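Nucleotidyltransferase-like protein (Exiguobacterium sibiricum, PDB 3C18) is of unproven function but probably acts as a nucleotidyltransferase-like protein, with a substrate-binding-like and a helix-turn-helix domain. Local coordinates at residues T54-R59 with L67-E72. Sequence-based numbering, arbitrary orientation. Where two conformers were deposited one is given.
Sequences TVKHYR and LHLVHE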
loop_
_atom_site.group_PDB
_atom_site.type_symbol
_atom_site.label_atom_id
_atom_site.label_comp_id
_atom_site.label_asym_id
_atom_site.label_seq_id
_atom_site.Cartn_x
_atom_site.Cartn_y
_atom_site.Cartn_z
ATOM N N THR A 54 10.750 -14.929 -1.784
ATOM C CA THR A 54 12.089 -14.546 -2.294
ATOM C C THR A 54 12.245 -14.913 -3.747
ATOM O O THR A 54 11.376 -15.573 -4.340
ATOM C CB THR A 54 13.285 -15.091 -1.428
ATOM O OG1 THR A 54 14.522 -14.453 -1.841
ATOM C CG2 THR A 54 13.396 -16.619 -1.499
ATOM N N VAL A 55 13.325 -14.419 -4.327
ATOM C CA VAL A 55 13.613 -14.619 -5.772
ATOM C C VAL A 55 15.080 -14.975 -5.997
ATOM O O VAL A 55 15.969 -14.490 -5.317
ATOM C CB VAL A 55 13.289 -13.402 -6.604
ATOM C CG1 VAL A 55 13.575 -13.677 -8.106
ATOM C CG2 VAL A 55 11.868 -12.926 -6.349
ATOM N N LYS A 56 15.280 -15.853 -6.956
ATOM C CA LYS A 56 16.606 -16.312 -7.390
ATOM C C LYS A 56 16.627 -16.253 -8.924
ATOM O O LYS A 56 15.626 -16.493 -9.560
ATOM C CB LYS A 56 16.827 -17.755 -6.918
ATOM C CG LYS A 56 16.549 -17.971 -5.434
ATOM C CD LYS A 56 16.863 -19.394 -4.996
ATOM C CE LYS A 56 16.375 -19.680 -3.553
ATOM N NZ LYS A 56 16.960 -20.905 -2.880
ATOM N N HIS A 57 17.771 -15.886 -9.481
ATOM C CA HIS A 57 17.977 -15.760 -10.948
ATOM C C HIS A 57 19.104 -16.648 -11.441
ATOM O O HIS A 57 20.209 -16.600 -10.939
ATOM C CB HIS A 57 18.336 -14.323 -11.362
ATOM C CG HIS A 57 17.190 -13.372 -11.325
ATOM N ND1 HIS A 57 17.357 -12.006 -11.438
ATOM C CD2 HIS A 57 15.869 -13.578 -11.131
ATOM C CE1 HIS A 57 16.174 -11.420 -11.360
ATOM N NE2 HIS A 57 15.254 -12.351 -11.193
ATOM N N TYR A 58 18.787 -17.417 -12.466
ATOM C CA TYR A 58 19.680 -18.390 -13.070
ATOM C C TYR A 58 19.770 -18.274 -14.584
ATOM O O TYR A 58 18.870 -17.774 -15.243
ATOM C CB TYR A 58 19.118 -19.799 -12.822
ATOM C CG TYR A 58 18.920 -20.156 -11.369
ATOM C CD1 TYR A 58 19.996 -20.551 -10.576
ATOM C CD2 TYR A 58 17.652 -20.115 -10.788
ATOM C CE1 TYR A 58 19.814 -20.875 -9.257
ATOM C CE2 TYR A 58 17.463 -20.447 -9.464
ATOM C CZ TYR A 58 18.545 -20.818 -8.711
ATOM O OH TYR A 58 18.363 -21.149 -7.400
ATOM N N ARG A 59 20.882 -18.752 -15.121
ATOM C CA ARG A 59 20.982 -19.063 -16.568
ATOM C C ARG A 59 21.446 -20.514 -16.701
ATOM O O ARG A 59 22.416 -20.956 -16.075
ATOM C CB ARG A 59 21.893 -18.123 -17.363
ATOM C CG ARG A 59 21.676 -18.272 -18.873
ATOM C CD ARG A 59 22.443 -17.235 -19.653
ATOM N NE ARG A 59 23.872 -17.412 -19.529
ATOM C CZ ARG A 59 24.764 -16.555 -20.004
ATOM N NH1 ARG A 59 24.364 -15.468 -20.631
ATOM N NH2 ARG A 59 26.052 -16.772 -19.842
ATOM N N LEU A 67 13.269 -17.632 -10.470
ATOM C CA LEU A 67 12.585 -18.475 -9.524
ATOM C C LEU A 67 11.991 -17.672 -8.359
ATOM O O LEU A 67 12.710 -17.025 -7.577
ATOM C CB LEU A 67 13.526 -19.560 -9.038
ATOM C CG LEU A 67 12.908 -20.726 -8.278
ATOM C CD1 LEU A 67 13.688 -21.981 -8.498
ATOM C CD2 LEU A 67 12.834 -20.374 -6.801
ATOM N N HIS A 68 10.665 -17.728 -8.283
ATOM C CA HIS A 68 9.901 -17.177 -7.163
ATOM C C HIS A 68 9.565 -18.267 -6.153
ATOM O O HIS A 68 8.903 -19.232 -6.468
ATOM C CB HIS A 68 8.649 -16.454 -7.649
ATOM C CG HIS A 68 8.945 -15.118 -8.282
ATOM N ND1 HIS A 68 8.461 -13.927 -7.780
ATOM C CD2 HIS A 68 9.715 -14.787 -9.352
ATOM C CE1 HIS A 68 8.894 -12.924 -8.531
ATOM N NE2 HIS A 68 9.666 -13.419 -9.488
ATOM N N LEU A 69 10.094 -18.091 -4.950
ATOM C CA LEU A 69 9.903 -18.996 -3.823
ATOM C C LEU A 69 8.958 -18.281 -2.872
ATOM O O LEU A 69 9.291 -17.210 -2.362
ATOM C CB LEU A 69 11.246 -19.285 -3.118
ATOM C CG LEU A 69 11.225 -20.397 -2.055
ATOM C CD1 LEU A 69 10.795 -21.725 -2.644
ATOM C CD2 LEU A 69 12.577 -20.533 -1.399
ATOM N N VAL A 70 7.762 -18.850 -2.703
ATOM C CA VAL A 70 6.711 -18.240 -1.885
ATOM C C VAL A 70 6.109 -19.226 -0.906
ATOM O O VAL A 70 5.870 -20.359 -1.248
ATOM C CB VAL A 70 5.578 -17.731 -2.771
ATOM C CG1 VAL A 70 4.524 -17.015 -1.938
ATOM C CG2 VAL A 70 6.147 -16.794 -3.838
ATOM N N HIS A 71 5.868 -18.765 0.302
ATOM C CA HIS A 71 5.219 -19.631 1.316
ATOM C C HIS A 71 3.751 -19.775 0.970
ATOM O O HIS A 71 3.108 -18.823 0.544
ATOM C CB HIS A 71 5.368 -19.044 2.722
ATOM C CG HIS A 71 5.047 -20.016 3.805
ATOM N ND1 HIS A 71 3.751 -20.404 4.085
ATOM C CD2 HIS A 71 5.842 -20.720 4.640
ATOM C CE1 HIS A 71 3.763 -21.286 5.065
ATOM N NE2 HIS A 71 5.019 -21.481 5.438
ATOM N N GLU A 72 3.232 -20.974 1.170
ATOM C CA GLU A 72 1.842 -21.306 0.859
ATOM C C GLU A 72 0.836 -20.346 1.476
ATOM O O GLU A 72 -0.207 -20.099 0.897
ATOM C CB GLU A 72 1.522 -22.737 1.317
ATOM C CG GLU A 72 0.118 -23.175 0.979
ATOM C CD GLU A 72 -0.182 -24.606 1.402
ATOM O OE1 GLU A 72 0.751 -25.311 1.803
ATOM O OE2 GLU A 72 -1.355 -25.027 1.333
#
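The carbonyl oxygen Leu-67 O is held by one hydrogen bond, from Lys-56 N at 2.9 Å with the donor in the carbonyl plane, and by a weaker CA-H...O contact from Val-55 CA at 3.1 Å. Returning the first bond, Leu-67 N meets Lys-56 O at 2.8 Å, nearly straight at 172°. Thr-54 and Leu-69 form the next hydrogen-bonded pair, and the non-hydrogen-bonded pair Val-55 and His-68 lies between the two. Here a beta-branched valine suits a flat neighbour, because CG2, anti to the carbonyl carbon, can sit over the centre of the imidazole, 3.8 Å from the His-68 ring centroid, a CH-pi contact. The ring's nitrogens hydrogen-bond Asp-36 and Trp-53, which should fix its rotation; an alanine at His-68 would lose both bonds and the ring under Val-55, and would probably loosen this face. On the opposite face threonine serves two partners: CG2 packs 3.8 Å from Leu-69 CB, while Thr-54 OG1 is hydrogen-bonded to Glu-245 of the second subunit. Farther along, apolar Leu-67 sets CB at the Tyr-58 ring edge, and helix 2-15 packs against both side chains. The whole is an antiparallel beta hairpin at one margin of the chain's mixed nucleotidyltransferase-like sheet.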